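Local coordinates for protein Csc2 (Thermofilum pendens, PDB 4TXD) that probably binds RNA as the Cas7-family protein of a type I-D CRISPR immune system and carries a bound zinc ion, at residues L58-N63 with K305-V310; V119-L124 with S141-C146; R279-G284 with E309-L314. One frame throughout, in Å; residues are numbered along the deposited sequence.

Interaction 1 (L58-N63 with K305-V310); sequences LVRAAN and KGYEEV
On one face of the antiparallel sheet in this RRM-type Cas7 protein, Arg60 of strand 52-61 and Tyr307 of the first turn of helix 307-321 form a cation-pi stack. The guanidinium lies almost flat on the phenol ring, with the planes only 9° apart and CZ 3.9 Å from the ring centroid. The overlap is off-centre: CZ of Arg60 sits 3.4 Å from CG of Tyr307, while NH1 of Arg60 lies over the same face near its rim, 3.3 Å from CD2 of Tyr307. Behind the charged group, CD of Arg60 makes a CH-pi contact with the same face, 3.9 Å from the centroid, so methylene and guanidinium share one aromatic platform. The arginine chain achieves this by staying extended from CG to NE, with CG anti to the backbone N (chi1 -165°), so that the arginine side chain crosses that of the tyrosine at about a right angle while its flat end lies nearly parallel to the ring. NE also donates to the carbonyl O of Gly238, which would limit rotation of the guanidinium, and a water accepting a weak bond from NH1 passes on to OE2 of Glu308.

Deeper in, the contact becomes apolar. Leu58 comes at the ring obliquely, its CD1 4.0 Å from CE1 of Tyr307, and turns its other methyl, CD2, to CG1 of Val310 at 4.4 Å. Helix 307-321 starts here, Gly306 being its N-cap residue, and Val310 N bonds back to Gly306 O. The start of this helix thus rests across three adjacent strands: 52-61 in the middle, 277-288 on one flank, where Arg279 touches Tyr307, and 240-247 on the other, whose Val240 and Ile242 meet Tyr307 and Val310.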
loop_
_atom_site.group_PDB
_atom_site.type_symbol
_atom_site.label_atom_id
_atom_site.label_comp_id
_atom_site.label_asym_id
_atom_site.label_seq_id
_atom_site.Cartn_x
_atom_site.Cartn_y
_atom_site.Cartn_z
ATOM N N LEU A 58 -3.639 11.910 2.703
ATOM C CA LEU A 58 -3.076 12.525 3.876
ATOM C C LEU A 58 -2.881 11.507 4.972
ATOM O O LEU A 58 -3.691 10.669 5.165
ATOM C CB LEU A 58 -3.994 13.618 4.408
ATOM C CG LEU A 58 -4.245 14.832 3.546
ATOM C CD1 LEU A 58 -5.150 15.830 4.233
ATOM C CD2 LEU A 58 -2.955 15.455 3.082
ATOM N N VAL A 59 -1.789 11.631 5.697
ATOM C CA VAL A 59 -1.562 10.864 6.902
ATOM C C VAL A 59 -1.434 11.824 8.084
ATOM O O VAL A 59 -0.556 12.688 8.096
ATOM C CB VAL A 59 -0.281 10.010 6.809
ATOM C CG1 VAL A 59 -0.124 9.154 8.070
ATOM C CG2 VAL A 59 -0.314 9.146 5.549
ATOM N N ARG A 60 -2.309 11.695 9.072
ATOM C CA ARG A 60 -2.214 12.572 10.229
ATOM C C ARG A 60 -1.904 11.812 11.514
ATOM O O ARG A 60 -2.558 10.825 11.864
ATOM C CB ARG A 60 -3.499 13.386 10.400
ATOM C CG ARG A 60 -3.307 14.561 11.343
ATOM C CD ARG A 60 -4.559 15.369 11.523
ATOM N NE ARG A 60 -4.238 16.649 12.147
ATOM C CZ ARG A 60 -5.149 17.487 12.621
ATOM N NH1 ARG A 60 -6.429 17.164 12.548
ATOM N NH2 ARG A 60 -4.780 18.641 13.167
ATOM N N ALA A 61 -0.890 12.294 12.220
ATOM C CA ALA A 61 -0.503 11.755 13.511
ATOM C C ALA A 61 -1.555 12.052 14.596
ATOM O O ALA A 61 -1.788 13.215 14.933
ATOM C CB ALA A 61 0.852 12.331 13.917
ATOM N N ALA A 62 -2.165 11.010 15.151
ATOM C CA ALA A 62 -3.166 11.182 16.221
ATOM C C ALA A 62 -2.478 11.484 17.553
ATOM O O ALA A 62 -2.747 12.502 18.182
ATOM C CB ALA A 62 -4.047 9.944 16.336
ATOM N N ASN A 63 -1.599 10.564 17.950
ATOM C CA ASN A 63 -0.662 10.756 19.048
ATOM C C ASN A 63 0.714 11.165 18.505
ATOM O O ASN A 63 0.814 11.702 17.405
ATOM C CB ASN A 63 -0.550 9.473 19.888
ATOM C CG ASN A 63 -0.309 8.209 19.037
ATOM O OD1 ASN A 63 0.113 8.284 17.879
ATOM N ND2 ASN A 63 -0.574 7.039 19.630
ATOM N N LYS A 305 2.563 24.892 6.549
ATOM C CA LYS A 305 1.146 24.934 6.811
ATOM C C LYS A 305 0.603 23.756 7.594
ATOM O O LYS A 305 1.101 22.690 7.497
ATOM C CB LYS A 305 0.361 25.077 5.524
ATOM C CG LYS A 305 0.783 26.208 4.626
ATOM C CD LYS A 305 1.034 27.472 5.392
ATOM C CE LYS A 305 1.448 28.607 4.478
ATOM N NZ LYS A 305 1.715 29.862 5.202
ATOM N N GLY A 306 -0.444 24.004 8.360
ATOM C CA GLY A 306 -1.060 23.000 9.192
ATOM C C GLY A 306 -2.185 22.222 8.546
ATOM O O GLY A 306 -2.548 22.498 7.458
ATOM N N TYR A 307 -2.709 21.241 9.258
ATOM C CA TYR A 307 -3.643 20.280 8.709
ATOM C C TYR A 307 -4.798 20.849 7.883
ATOM O O TYR A 307 -4.989 20.477 6.775
ATOM C CB TYR A 307 -4.167 19.331 9.783
ATOM C CG TYR A 307 -5.269 18.420 9.318
ATOM C CD1 TYR A 307 -5.003 17.321 8.535
ATOM C CD2 TYR A 307 -6.575 18.661 9.662
ATOM C CE1 TYR A 307 -6.009 16.492 8.103
ATOM C CE2 TYR A 307 -7.581 17.842 9.249
ATOM C CZ TYR A 307 -7.304 16.763 8.457
ATOM O OH TYR A 307 -8.290 15.948 8.049
ATOM N N GLU A 308 -5.571 21.744 8.464
ATOM C CA GLU A 308 -6.739 22.266 7.786
ATOM C C GLU A 308 -6.380 23.077 6.573
ATOM O O GLU A 308 -7.020 22.969 5.582
ATOM C CB GLU A 308 -7.636 23.043 8.735
ATOM C CG GLU A 308 -8.155 22.229 9.890
ATOM C CD GLU A 308 -9.256 21.269 9.499
ATOM O OE1 GLU A 308 -9.773 21.390 8.397
ATOM O OE2 GLU A 308 -9.587 20.400 10.297
ATOM N N GLU A 309 -5.341 23.876 6.654
ATOM C CA GLU A 309 -4.925 24.667 5.526
ATOM C C GLU A 309 -4.405 23.776 4.401
ATOM O O GLU A 309 -4.685 23.973 3.255
ATOM C CB GLU A 309 -3.898 25.695 5.927
ATOM C CG GLU A 309 -3.533 26.627 4.817
ATOM C CD GLU A 309 -2.717 27.819 5.266
ATOM O OE1 GLU A 309 -2.504 27.990 6.446
ATOM O OE2 GLU A 309 -2.272 28.558 4.420
ATOM N N VAL A 310 -3.626 22.787 4.771
ATOM C CA VAL A 310 -3.101 21.855 3.803
ATOM C C VAL A 310 -4.225 21.150 3.063
ATOM O O VAL A 310 -4.201 21.064 1.895
ATOM C CB VAL A 310 -2.167 20.838 4.470
ATOM C CG1 VAL A 310 -1.827 19.700 3.539
ATOM C CG2 VAL A 310 -0.911 21.514 4.919
HETATM O O HOH W 1 -8.165 20.055 12.919
#

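Interaction 2 (V119-L124 with S141-C146); sequences VSKRWL and SEEWNC. With ZN (zinc ion), chain B.
Lys121 of helix 118-134 stretches across to Glu143 in the irregular segment 141-146 and closes a salt bridge at the protein surface. CB directs the lysine toward that segment, CG continues anti to the backbone N (chi1 176°), and the chain runs on extended. CE of Lys121 comes within 4.1 Å of both Glu143 OE2 and the carbonyl O of Glu142. NZ of Lys121 then faces the carboxylate, 2.8 Å from OE1 of Glu143, with a weak hydrogen bond to its OE2 at 3.1 Å. Glu143 contributes by folding: its CB points away from the helix, but the bend at chi2 (-38°) brings the carboxylate back to NZ, the two side chains crossing at about a right angle. With an alanine in place of Lys121, the Glu143 carboxylate would probably lose its partner and be left to turn.

Beneath this pair, CD2 of Leu124 lies 4.3 Å from CB of Trp144. The indole leads on from there, away from the helix segment; its NE1 donates to OD2 of Asp165, and its ring meets Trp348 of helix 343-365 edge-to-face. The backbone N of Cys146 stands 3.8 Å above the indole plane, offset toward its rim. Cys146 itself binds the zinc ion through SG at 2.2 Å. Because Asp165 gives its other oxygen, OD1, to the metal, Trp144 is a second-shell residue and probably steadies the orientation of this ligand. Cys168 and Cys171, spaced as a CxxC pair, complete a zinc site of one aspartate and three cysteines.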
loop_
_atom_site.group_PDB
_atom_site.type_symbol
_atom_site.label_atom_id
_atom_site.label_comp_id
_atom_site.label_asym_id
_atom_site.label_seq_id
_atom_site.Cartn_x
_atom_site.Cartn_y
_atom_site.Cartn_z
ATOM N N VAL A 119 -20.636 -22.097 4.798
ATOM C CA VAL A 119 -20.907 -22.044 3.397
ATOM C C VAL A 119 -19.804 -21.286 2.681
ATOM O O VAL A 119 -19.275 -21.735 1.697
ATOM C CB VAL A 119 -22.235 -21.386 3.101
ATOM C CG1 VAL A 119 -22.454 -21.301 1.616
ATOM C CG2 VAL A 119 -23.359 -22.143 3.770
ATOM N N SER A 120 -19.485 -20.119 3.201
ATOM C CA SER A 120 -18.524 -19.260 2.559
ATOM C C SER A 120 -17.105 -19.737 2.751
ATOM O O SER A 120 -16.262 -19.459 1.952
ATOM C CB SER A 120 -18.709 -17.821 3.002
ATOM O OG SER A 120 -18.850 -17.738 4.377
ATOM N N LYS A 121 -16.871 -20.484 3.797
ATOM C CA LYS A 121 -15.593 -21.074 4.014
ATOM C C LYS A 121 -15.299 -22.149 2.988
ATOM O O LYS A 121 -14.204 -22.213 2.499
ATOM C CB LYS A 121 -15.444 -21.627 5.404
ATOM C CG LYS A 121 -14.123 -22.321 5.577
ATOM C CD LYS A 121 -13.804 -22.744 6.966
ATOM C CE LYS A 121 -12.528 -23.560 6.907
ATOM N NZ LYS A 121 -11.691 -23.550 8.126
ATOM N N ARG A 122 -16.276 -22.990 2.682
ATOM C CA ARG A 122 -16.046 -24.003 1.684
ATOM C C ARG A 122 -15.730 -23.338 0.367
ATOM O O ARG A 122 -14.927 -23.827 -0.343
ATOM C CB ARG A 122 -17.172 -25.015 1.547
ATOM C CG ARG A 122 -16.745 -26.246 0.751
ATOM C CD ARG A 122 -17.881 -26.747 -0.066
ATOM N NE ARG A 122 -17.591 -27.667 -1.154
ATOM C CZ ARG A 122 -16.958 -28.815 -1.054
ATOM N NH1 ARG A 122 -16.446 -29.210 0.085
ATOM N NH2 ARG A 122 -16.826 -29.551 -2.118
ATOM N N TRP A 123 -16.359 -22.219 0.064
ATOM C CA TRP A 123 -16.020 -21.487 -1.140
ATOM C C TRP A 123 -14.542 -21.174 -1.181
ATOM O O TRP A 123 -13.906 -21.409 -2.149
ATOM C CB TRP A 123 -16.821 -20.208 -1.313
ATOM C CG TRP A 123 -16.494 -19.469 -2.549
ATOM C CD1 TRP A 123 -17.115 -19.564 -3.730
ATOM C CD2 TRP A 123 -15.464 -18.503 -2.719
ATOM N NE1 TRP A 123 -16.545 -18.736 -4.632
ATOM C CE2 TRP A 123 -15.526 -18.063 -4.027
ATOM C CE3 TRP A 123 -14.510 -17.956 -1.878
ATOM C CZ2 TRP A 123 -14.666 -17.123 -4.527
ATOM C CZ3 TRP A 123 -13.661 -17.008 -2.379
ATOM C CH2 TRP A 123 -13.740 -16.611 -3.684
ATOM N N LEU A 124 -14.014 -20.653 -0.097
ATOM C CA LEU A 124 -12.625 -20.281 -0.054
ATOM C C LEU A 124 -11.725 -21.479 -0.173
ATOM O O LEU A 124 -10.742 -21.436 -0.864
ATOM C CB LEU A 124 -12.296 -19.525 1.221
ATOM C CG LEU A 124 -10.878 -18.985 1.345
ATOM C CD1 LEU A 124 -10.711 -17.706 0.593
ATOM C CD2 LEU A 124 -10.382 -18.841 2.763
ATOM N N SER A 141 -2.997 -24.891 3.353
ATOM C CA SER A 141 -3.812 -25.410 4.424
ATOM C C SER A 141 -5.222 -24.876 4.301
ATOM O O SER A 141 -5.422 -23.794 3.834
ATOM C CB SER A 141 -3.227 -25.015 5.760
ATOM O OG SER A 141 -4.158 -25.170 6.781
ATOM N N GLU A 142 -6.204 -25.656 4.707
ATOM C CA GLU A 142 -7.581 -25.190 4.673
ATOM C C GLU A 142 -7.807 -24.069 5.669
ATOM O O GLU A 142 -8.678 -23.277 5.505
ATOM C CB GLU A 142 -8.548 -26.327 4.944
ATOM C CG GLU A 142 -8.607 -27.368 3.839
ATOM C CD GLU A 142 -9.676 -28.424 4.084
ATOM O OE1 GLU A 142 -10.222 -28.486 5.188
ATOM O OE2 GLU A 142 -9.948 -29.195 3.161
ATOM N N GLU A 143 -7.007 -24.025 6.710
ATOM C CA GLU A 143 -6.963 -22.855 7.583
ATOM C C GLU A 143 -6.023 -21.837 6.956
ATOM O O GLU A 143 -4.816 -21.937 7.136
ATOM C CB GLU A 143 -6.487 -23.225 8.993
ATOM C CG GLU A 143 -7.246 -24.384 9.614
ATOM C CD GLU A 143 -8.721 -24.347 9.275
ATOM O OE1 GLU A 143 -9.409 -23.402 9.722
ATOM O OE2 GLU A 143 -9.185 -25.255 8.545
ATOM N N TRP A 144 -6.553 -20.874 6.221
ATOM C CA TRP A 144 -5.701 -19.923 5.529
ATOM C C TRP A 144 -4.974 -18.946 6.433
ATOM O O TRP A 144 -5.538 -18.381 7.316
ATOM C CB TRP A 144 -6.423 -19.154 4.422
ATOM C CG TRP A 144 -5.534 -18.162 3.758
ATOM C CD1 TRP A 144 -4.631 -18.391 2.786
ATOM C CD2 TRP A 144 -5.390 -16.805 4.118
ATOM N NE1 TRP A 144 -3.963 -17.255 2.475
ATOM C CE2 TRP A 144 -4.403 -16.258 3.288
ATOM C CE3 TRP A 144 -6.005 -15.988 5.050
ATOM C CZ2 TRP A 144 -4.034 -14.940 3.365
ATOM C CZ3 TRP A 144 -5.635 -14.701 5.119
ATOM C CH2 TRP A 144 -4.660 -14.178 4.284
ATOM N N ASN A 145 -3.717 -18.716 6.107
ATOM C CA ASN A 145 -3.029 -17.573 6.666
ATOM C C ASN A 145 -1.846 -17.239 5.779
ATOM O O ASN A 145 -1.395 -18.076 4.994
ATOM C CB ASN A 145 -2.576 -17.842 8.106
ATOM C CG ASN A 145 -2.239 -16.563 8.864
ATOM O OD1 ASN A 145 -2.734 -15.481 8.541
ATOM N ND2 ASN A 145 -1.389 -16.688 9.874
ATOM N N CYS A 146 -1.376 -16.004 5.885
ATOM C CA CYS A 146 -0.160 -15.582 5.213
ATOM C C CYS A 146 0.588 -14.660 6.170
ATOM O O CYS A 146 0.002 -14.094 7.092
ATOM C CB CYS A 146 -0.476 -14.885 3.878
ATOM S SG CYS A 146 0.970 -14.567 2.766
HETATM ZN ZN ZN B . 0.134 -14.102 0.761
#

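Interaction 3 (R279-G284 with E309-L314); sequences RVEILG and EVKKNL
Strand 279-284 and helix 309-314 run in nearly the same direction, 28° apart, with their axes 10.5 Å from each other at closest approach, and Glu281, Leu283, Lys311 and Leu314 fill the interface. This is helix-on-sheet packing in the RRM-type fold. Near its end the strand segment carries a classic beta bulge, in which Leu283 and Gly284 both face Val56 of the adjacent strand.

On the polar flank, Arg279, Glu281 and Lys311 form a salt-bridge network. OE2 of Glu281, in the conformer described here, is 3.2 Å from NH1 of Arg279 and a long 3.8 Å from NZ of Lys311. One carboxylate oxygen thus lies near two cationic groups and is likely to keep its charge, while OE1 is left to Tyr307. The glutamate chain is extended beyond CG, and its CG stands 3.5 Å above the guanidinium plane of Arg279, offset toward the rim. Lys311 instead bends at chi3 (-33°), so that its side chain crosses that of Glu281 at about a right angle; the same NZ has a weak hydrogen bond to the hydroxyl of Tyr307. Since Glu281 was modelled in two conformers, this network may not be populated throughout.

The other flank is apolar. Leu58 of strand 52-61 packs against Leu283, Lys311 and Leu314, and Leu318 of the next helical turn also reaches Leu283. CD2 of Leu283 lies alongside the aliphatic part of Lys311. CD1 of Leu283 lies 3.9 Å from CD2 of Leu314 and 4.2 Å from its CB and CG, the two side chains crossing at about a right angle.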
loop_
_atom_site.group_PDB
_atom_site.type_symbol
_atom_site.label_atom_id
_atom_site.label_comp_id
_atom_site.label_asym_id
_atom_site.label_seq_id
_atom_site.Cartn_x
_atom_site.Cartn_y
_atom_site.Cartn_z
ATOM N N ARG A 279 -4.413 8.724 11.284
ATOM C CA ARG A 279 -5.626 8.721 10.494
ATOM C C ARG A 279 -5.247 9.073 9.062
ATOM O O ARG A 279 -4.557 10.065 8.797
ATOM C CB ARG A 279 -6.670 9.702 11.043
ATOM C CG ARG A 279 -7.958 9.685 10.237
ATOM C CD ARG A 279 -9.059 10.546 10.846
ATOM N NE ARG A 279 -10.254 10.529 10.003
ATOM C CZ ARG A 279 -10.636 11.531 9.216
ATOM N NH1 ARG A 279 -9.932 12.656 9.176
ATOM N NH2 ARG A 279 -11.733 11.415 8.477
ATOM N N VAL A 280 -5.678 8.230 8.136
ATOM C CA VAL A 280 -5.363 8.415 6.735
ATOM C C VAL A 280 -6.617 8.798 5.998
ATOM O O VAL A 280 -7.675 8.216 6.235
ATOM C CB VAL A 280 -4.765 7.124 6.104
ATOM C CG1 VAL A 280 -4.492 7.330 4.619
ATOM C CG2 VAL A 280 -3.487 6.691 6.855
ATOM N N GLU A 281 -6.517 9.777 5.114
ATOM C CA GLU A 281 -7.646 10.156 4.268
ATOM C C GLU A 281 -7.255 10.173 2.804
ATOM O O GLU A 281 -6.281 10.826 2.430
ATOM C CB GLU A 281 -8.174 11.536 4.643
ATOM C CG GLU A 281 -8.457 11.739 6.101
ATOM C CD GLU A 281 -8.624 13.207 6.410
ATOM O OE1 GLU A 281 -7.632 13.849 6.827
ATOM O OE2 GLU A 281 -9.744 13.721 6.203
ATOM N N ILE A 282 -8.021 9.469 1.971
ATOM C CA ILE A 282 -7.824 9.548 0.522
ATOM C C ILE A 282 -8.476 10.842 0.034
ATOM O O ILE A 282 -9.639 11.104 0.351
ATOM C CB ILE A 282 -8.448 8.338 -0.232
ATOM C CG1 ILE A 282 -8.081 7.014 0.448
ATOM C CG2 ILE A 282 -8.069 8.370 -1.714
ATOM C CD1 ILE A 282 -6.604 6.667 0.373
ATOM N N LEU A 283 -7.756 11.636 -0.729
ATOM C CA LEU A 283 -8.288 12.868 -1.246
ATOM C C LEU A 283 -8.698 12.825 -2.705
ATOM O O LEU A 283 -9.570 13.532 -3.114
ATOM C CB LEU A 283 -7.316 14.006 -1.057
ATOM C CG LEU A 283 -6.945 14.332 0.375
ATOM C CD1 LEU A 283 -6.103 15.567 0.399
ATOM C CD2 LEU A 283 -8.161 14.509 1.229
ATOM N N GLY A 284 -8.040 12.009 -3.489
ATOM C CA GLY A 284 -8.322 12.032 -4.913
ATOM C C GLY A 284 -7.550 11.024 -5.729
ATOM O O GLY A 284 -6.475 10.565 -5.322
ATOM N N GLU A 309 -5.341 23.876 6.654
ATOM C CA GLU A 309 -4.925 24.667 5.526
ATOM C C GLU A 309 -4.405 23.776 4.401
ATOM O O GLU A 309 -4.685 23.973 3.255
ATOM C CB GLU A 309 -3.898 25.695 5.927
ATOM C CG GLU A 309 -3.533 26.627 4.817
ATOM C CD GLU A 309 -2.717 27.819 5.266
ATOM O OE1 GLU A 309 -2.504 27.990 6.446
ATOM O OE2 GLU A 309 -2.272 28.558 4.420
ATOM N N VAL A 310 -3.626 22.787 4.771
ATOM C CA VAL A 310 -3.101 21.855 3.803
ATOM C C VAL A 310 -4.225 21.150 3.063
ATOM O O VAL A 310 -4.201 21.064 1.895
ATOM C CB VAL A 310 -2.167 20.838 4.470
ATOM C CG1 VAL A 310 -1.827 19.700 3.539
ATOM C CG2 VAL A 310 -0.911 21.514 4.919
ATOM N N LYS A 311 -5.181 20.627 3.798
ATOM C CA LYS A 311 -6.257 19.888 3.197
ATOM C C LYS A 311 -7.037 20.771 2.224
ATOM O O LYS A 311 -7.298 20.387 1.119
ATOM C CB LYS A 311 -7.168 19.282 4.245
ATOM C CG LYS A 311 -8.092 18.271 3.639
ATOM C CD LYS A 311 -9.300 17.905 4.440
ATOM C CE LYS A 311 -9.108 17.927 5.914
ATOM N NZ LYS A 311 -10.312 17.431 6.601
ATOM N N LYS A 312 -7.348 21.979 2.643
ATOM C CA LYS A 312 -8.012 22.912 1.767
ATOM C C LYS A 312 -7.205 23.190 0.525
ATOM O O LYS A 312 -7.699 23.057 -0.534
ATOM C CB LYS A 312 -8.352 24.201 2.506
ATOM C CG LYS A 312 -8.732 25.345 1.607
ATOM C CD LYS A 312 -8.841 26.664 2.357
ATOM C CE LYS A 312 -9.928 27.542 1.772
ATOM N NZ LYS A 312 -9.378 28.632 0.927
ATOM N N ASN A 313 -5.956 23.568 0.675
ATOM C CA ASN A 313 -5.115 23.886 -0.451
ATOM C C ASN A 313 -5.005 22.719 -1.418
ATOM O O ASN A 313 -5.009 22.883 -2.595
ATOM C CB ASN A 313 -3.696 24.228 -0.019
ATOM C CG ASN A 313 -3.589 25.517 0.751
ATOM O OD1 ASN A 313 -2.535 25.820 1.288
ATOM N ND2 ASN A 313 -4.654 26.273 0.806
ATOM N N LEU A 314 -4.861 21.537 -0.859
ATOM C CA LEU A 314 -4.671 20.336 -1.634
ATOM C C LEU A 314 -5.896 19.975 -2.467
ATOM O O LEU A 314 -5.786 19.659 -3.598
ATOM C CB LEU A 314 -4.321 19.200 -0.699
ATOM C CG LEU A 314 -3.281 18.207 -1.145
ATOM C CD1 LEU A 314 -2.183 18.815 -1.965
ATOM C CD2 LEU A 314 -2.723 17.463 0.044
#

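How the interactions relate
Interactions 1 and 3 are two parts of one interface, their centres about 8 Å apart. They share Glu309 and Val310 of helix 307-321 and rest on the neighbouring strands 52-61 and 277-288, which are joined by the backbone pair Arg60 N to Arg279 O at 2.8 Å. Their side chains also meet: Leu58 CD2 packs 3.6 Å from Leu314 CD2, and Glu281 OE1 and Tyr307 OH, 2.5 Å apart, join the two. Interaction 2, which supplies one of the four zinc ligands, lies across the chain's centre, about 40 Å from interaction 1 and 38 Å from interaction 3 between centres. In sequence it nests within the long loop closed by interaction 1.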